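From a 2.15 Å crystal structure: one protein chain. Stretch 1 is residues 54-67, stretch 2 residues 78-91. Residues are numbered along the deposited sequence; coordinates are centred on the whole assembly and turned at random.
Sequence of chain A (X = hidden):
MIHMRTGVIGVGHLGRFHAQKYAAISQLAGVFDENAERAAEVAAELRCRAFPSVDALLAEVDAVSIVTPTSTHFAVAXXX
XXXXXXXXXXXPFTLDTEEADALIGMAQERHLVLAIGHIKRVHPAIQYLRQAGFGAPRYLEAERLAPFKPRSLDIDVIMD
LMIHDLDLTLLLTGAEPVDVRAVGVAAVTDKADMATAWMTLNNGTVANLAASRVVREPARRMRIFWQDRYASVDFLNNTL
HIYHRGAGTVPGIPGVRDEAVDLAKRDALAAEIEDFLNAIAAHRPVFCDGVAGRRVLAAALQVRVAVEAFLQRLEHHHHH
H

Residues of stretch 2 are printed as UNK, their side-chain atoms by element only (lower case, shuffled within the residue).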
# COMPACT_ATOMS: atom_id res chain seq x y z
N VAL A 54 21.84 -0.07 -13.18
CA VAL A 54 20.41 -0.29 -13.40
C VAL A 54 20.16 -0.74 -14.83
O VAL A 54 19.29 -1.60 -15.08
CB VAL A 54 19.59 0.97 -13.04
CG1 VAL A 54 19.93 2.12 -13.96
CG2 VAL A 54 18.11 0.67 -13.13
N ASP A 55 20.93 -0.21 -15.79
CA ASP A 55 20.65 -0.50 -17.20
C ASP A 55 20.93 -1.96 -17.53
O ASP A 55 20.20 -2.57 -18.32
CB ASP A 55 21.47 0.43 -18.10
CG ASP A 55 21.15 1.89 -17.87
OD1 ASP A 55 22.09 2.71 -17.91
OD2 ASP A 55 19.96 2.22 -17.62
N ALA A 56 21.95 -2.55 -16.91
CA ALA A 56 22.29 -3.94 -17.19
C ALA A 56 21.29 -4.89 -16.54
O ALA A 56 21.00 -5.97 -17.09
CB ALA A 56 23.71 -4.26 -16.72
N LEU A 57 20.77 -4.53 -15.36
CA LEU A 57 19.60 -5.21 -14.84
C LEU A 57 18.46 -5.18 -15.85
O LEU A 57 17.92 -6.21 -16.24
CB LEU A 57 19.16 -4.58 -13.51
CG LEU A 57 17.98 -5.28 -12.80
CD1 LEU A 57 18.11 -5.12 -11.28
CD2 LEU A 57 16.66 -4.74 -13.26
N LEU A 58 18.08 -3.98 -16.30
CA LEU A 58 16.91 -3.86 -17.16
C LEU A 58 17.09 -4.64 -18.46
O LEU A 58 16.11 -5.17 -18.99
CB LEU A 58 16.61 -2.38 -17.42
CG LEU A 58 16.04 -1.68 -16.18
CD1 LEU A 58 16.13 -0.18 -16.30
CD2 LEU A 58 14.58 -2.12 -15.91
N ALA A 59 18.32 -4.76 -18.96
CA ALA A 59 18.55 -5.54 -20.19
C ALA A 59 18.20 -7.02 -20.02
O ALA A 59 17.91 -7.68 -21.02
CB ALA A 59 20.00 -5.40 -20.65
N GLU A 60 18.22 -7.55 -18.80
CA GLU A 60 18.06 -8.97 -18.55
C GLU A 60 16.69 -9.36 -17.96
O GLU A 60 16.53 -10.50 -17.53
CB GLU A 60 19.16 -9.48 -17.61
CG GLU A 60 20.61 -9.26 -18.11
CD GLU A 60 21.21 -10.46 -18.84
OE1 GLU A 60 20.49 -11.45 -19.10
OE2 GLU A 60 22.42 -10.42 -19.15
N VAL A 61 15.71 -8.45 -17.89
CA VAL A 61 14.44 -8.76 -17.24
C VAL A 61 13.25 -8.24 -18.04
O VAL A 61 13.37 -7.35 -18.88
CB VAL A 61 14.31 -8.18 -15.81
CG1 VAL A 61 15.41 -8.67 -14.91
CG2 VAL A 61 14.27 -6.65 -15.89
N ASP A 62 12.08 -8.80 -17.70
CA ASP A 62 10.78 -8.35 -18.16
C ASP A 62 10.04 -7.50 -17.13
O ASP A 62 9.30 -6.59 -17.52
CB ASP A 62 9.90 -9.57 -18.52
CG ASP A 62 10.60 -10.53 -19.48
OD1 ASP A 62 10.85 -10.14 -20.63
OD2 ASP A 62 10.89 -11.69 -19.07
N ALA A 63 10.19 -7.78 -15.84
CA ALA A 63 9.53 -6.97 -14.82
C ALA A 63 10.47 -6.69 -13.66
O ALA A 63 11.36 -7.49 -13.35
CB ALA A 63 8.25 -7.63 -14.29
N VAL A 64 10.26 -5.56 -13.00
CA VAL A 64 11.00 -5.25 -11.80
C VAL A 64 10.07 -4.75 -10.71
O VAL A 64 8.99 -4.19 -10.97
CB VAL A 64 12.11 -4.20 -12.04
CG1 VAL A 64 13.11 -4.69 -13.08
CG2 VAL A 64 11.47 -2.88 -12.45
N SER A 65 10.49 -4.96 -9.47
CA SER A 65 10.03 -4.15 -8.35
C SER A 65 11.00 -2.98 -8.13
O SER A 65 12.22 -3.15 -8.18
CB SER A 65 9.90 -4.99 -7.08
OG SER A 65 8.69 -5.75 -7.09
N ILE A 66 10.44 -1.80 -7.89
CA ILE A 66 11.20 -0.59 -7.58
C ILE A 66 10.93 -0.25 -6.12
O ILE A 66 9.81 0.12 -5.74
CB ILE A 66 10.81 0.58 -8.50
CG1 ILE A 66 11.35 0.33 -9.91
CG2 ILE A 66 11.32 1.88 -7.95
CD1 ILE A 66 10.64 1.16 -10.95
N VAL A 67 11.97 -0.45 -5.29
CA VAL A 67 11.85 -0.32 -3.85
C VAL A 67 12.90 0.68 -3.34
O VAL A 67 13.55 0.45 -2.31
CB VAL A 67 11.96 -1.68 -3.14
CG1 VAL A 67 11.32 -1.59 -1.76
CG2 VAL A 67 11.30 -2.77 -3.97
N UNK A 78 10.95 5.82 -14.70
CA UNK A 78 11.12 6.35 -16.05
C UNK A 78 12.17 5.54 -16.81
O UNK A 78 11.95 5.15 -17.97
o UNK A 78 12.76 10.27 -16.47
c UNK A 78 11.76 10.01 -17.21
c UNK A 78 11.23 8.60 -17.26
c UNK A 78 11.51 7.83 -15.99
o UNK A 78 11.19 10.87 -17.92
N UNK A 79 13.32 5.28 -16.18
CA UNK A 79 14.36 4.51 -16.88
C UNK A 79 13.86 3.09 -17.15
O UNK A 79 14.10 2.52 -18.23
c UNK A 79 16.24 5.92 -15.95
c UNK A 79 16.71 3.61 -16.79
c UNK A 79 15.68 4.50 -16.09
N UNK A 80 13.13 2.50 -16.20
CA UNK A 80 12.69 1.12 -16.35
C UNK A 80 11.65 1.00 -17.46
O UNK A 80 11.70 0.05 -18.26
c UNK A 80 12.16 0.59 -15.03
N UNK A 81 10.75 1.97 -17.57
CA UNK A 81 9.74 1.90 -18.62
C UNK A 81 10.31 2.27 -19.98
O UNK A 81 9.77 1.83 -21.00
c UNK A 81 5.60 2.53 -15.45
c UNK A 81 8.56 2.81 -18.30
s UNK A 81 6.44 3.48 -16.69
c UNK A 81 7.64 2.25 -17.24
N UNK A 82 11.35 3.12 -20.03
CA UNK A 82 11.98 3.41 -21.31
C UNK A 82 12.58 2.16 -21.92
O UNK A 82 12.69 2.05 -23.15
c UNK A 82 13.60 4.98 -22.47
c UNK A 82 13.05 4.48 -21.15
o UNK A 82 11.64 6.21 -23.07
c UNK A 82 12.49 5.38 -23.42
n UNK A 82 12.48 4.81 -24.62
N UNK A 83 12.97 1.21 -21.08
CA UNK A 83 13.48 -0.10 -21.48
C UNK A 83 12.37 -1.13 -21.69
O UNK A 83 12.66 -2.33 -21.75
c UNK A 83 14.45 -0.61 -20.42
N UNK A 84 11.11 -0.70 -21.80
CA UNK A 84 10.02 -1.64 -22.03
C UNK A 84 9.85 -2.67 -20.93
O UNK A 84 9.42 -3.79 -21.21
N UNK A 85 10.18 -2.31 -19.69
CA UNK A 85 10.13 -3.23 -18.55
C UNK A 85 8.93 -2.86 -17.67
O UNK A 85 8.76 -1.69 -17.29
c UNK A 85 11.46 -3.19 -17.76
c UNK A 85 12.63 -3.78 -18.60
c UNK A 85 11.34 -3.93 -16.41
N UNK A 86 8.09 -3.85 -17.36
CA UNK A 86 6.95 -3.63 -16.47
C UNK A 86 7.44 -3.34 -15.04
O UNK A 86 8.51 -3.80 -14.62
c UNK A 86 6.20 -6.43 -18.51
c UNK A 86 4.56 -5.58 -19.70
c UNK A 86 6.03 -4.84 -16.45
n UNK A 86 4.65 -4.90 -18.58
c UNK A 86 5.68 -5.39 -17.81
n UNK A 86 5.49 -6.53 -19.68
N UNK A 87 6.62 -2.60 -14.28
CA UNK A 87 7.05 -2.06 -12.98
C UNK A 87 6.00 -2.27 -11.89
O UNK A 87 4.83 -1.91 -12.06
s UNK A 87 8.73 -0.17 -14.09
c UNK A 87 7.34 -0.55 -13.09
N UNK A 88 6.44 -2.84 -10.78
CA UNK A 88 5.72 -2.77 -9.51
C UNK A 88 6.49 -1.78 -8.61
O UNK A 88 7.62 -2.05 -8.19
c UNK A 88 3.92 -3.61 -7.08
c UNK A 88 5.23 -5.74 -6.94
c UNK A 88 5.25 -4.29 -7.38
c UNK A 88 5.60 -4.16 -8.87
N UNK A 89 5.88 -0.62 -8.32
CA UNK A 89 6.52 0.43 -7.53
C UNK A 89 6.01 0.35 -6.11
O UNK A 89 4.79 0.32 -5.88
c UNK A 89 6.85 2.92 -7.24
c UNK A 89 6.44 3.21 -10.25
c UNK A 89 6.76 1.91 -9.56
c UNK A 89 6.24 1.82 -8.13
N UNK A 90 6.92 0.30 -5.14
CA UNK A 90 6.48 0.32 -3.75
C UNK A 90 5.69 1.61 -3.48
O UNK A 90 5.91 2.64 -4.11
o UNK A 90 5.53 -0.68 -0.02
c UNK A 90 7.37 0.15 -1.31
c UNK A 90 6.38 -0.96 -0.90
c UNK A 90 7.68 0.19 -2.81
o UNK A 90 6.47 -2.09 -1.43
N UNK A 91 4.71 1.51 -2.58
CA UNK A 91 3.99 2.71 -2.18
C UNK A 91 4.88 3.59 -1.30
O UNK A 91 5.73 3.08 -0.56
n UNK A 91 4.25 2.76 3.25
c UNK A 91 3.39 1.93 2.36
c UNK A 91 2.95 1.66 -0.09
c UNK A 91 2.71 2.35 -1.43
c UNK A 91 2.96 2.65 1.08
O HOH W 1 15.02 -3.95 -21.67

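Position 78 carries three carbons, the third bearing two oxygens, and points away from stretch 1: Glu 78, a helix residue free of this contact. Position 79 has one carbon carrying two more and points toward stretch 1, so it is Val 79; its CG1 lies 3.9 Å from Leu 58 CD1 and 3.6 Å from Asp 55 OD2. Position 80 has a single carbon, 3.7 Å from Leu 58 CD2. It is Ala 80, small enough to let Leu 58 lie close against the helix, its CD1 3.7 Å from the CA of Ala 80.

Position 81 is an unbranched chain of two carbons, sulfur and carbon, directed away: Met 81, buried but out of contact with stretch 1. At 82, three carbons end in one oxygen and one nitrogen, the amide of Gln 82, exposed and out of contact. Position 83 again has one carbon, 4.1 Å from Leu 58 CB; this is Ala 83, where helical geometry stops. A water donates to both Ala 83 O (2.9 Å) and Leu 58 O (3.1 Å), linking the two carbonyls. Position 84 has no side-chain atoms and a positive phi of 61°, which favours what it is, Gly 84.

Position 85 is one carbon forking into two, pointing toward stretch 1: Val 85. Its CG2 meets Leu 58 CD2 at 3.7 Å and its CG1 meets Val 64 CG1 at 3.8 Å, so it bridges helix and strand. Position 86 shows one carbon, then a five-membered ring of three carbons and two nitrogens: His 86, on the sheet face of Ala 63; its ring lies oblique to Asp 62 O. Position 87 is a carbon and a sulfur, Cys 87, with SG 3.9 Å from Ile 66 CD1. Position 88 has four carbons forked at the second: Leu 88, whose CD2 is 3.5 Å from Ser 65 OG. Position 89 has four carbons forked at the first, one arm two carbons long: Ile 89, with CG1 4.2 Å from Ile 66 CD1. Position 90, three carbons with two terminal oxygens, is Glu 90; its CB lies 4.2 Å from Val 67 CG1. Position 91, four carbons ending in nitrogen, is Lys 91, turned away.

The contact works by parallel strand pairing. Five hydrogen bonds, donated alternately by the two strands, fix the register: His 86 N to Asp 62 O (3.0 Å), Val 64 N to His 86 O (3.0 Å), Leu 88 N to Val 64 O (2.9 Å), Ile 66 N to Leu 88 O (2.8 Å) and Glu 90 N to Ile 66 O (3.0 Å). Paired residues share a face: Ala 63, His 86, Ser 65 and Leu 88 on one, Val 64, Cys 87, Ile 66 and Ile 89 on the other. The latter meets the helix, Val 64 CG2 and Ile 66 CD1 each 4.4 Å from Ala 80 CB. Apolar packing around Leu 58 joins the helices. The rule is backbone for register, small and branched apolar side chains for packing.

Stretch 2 (78-91) EVAMQAGVHCLIEK
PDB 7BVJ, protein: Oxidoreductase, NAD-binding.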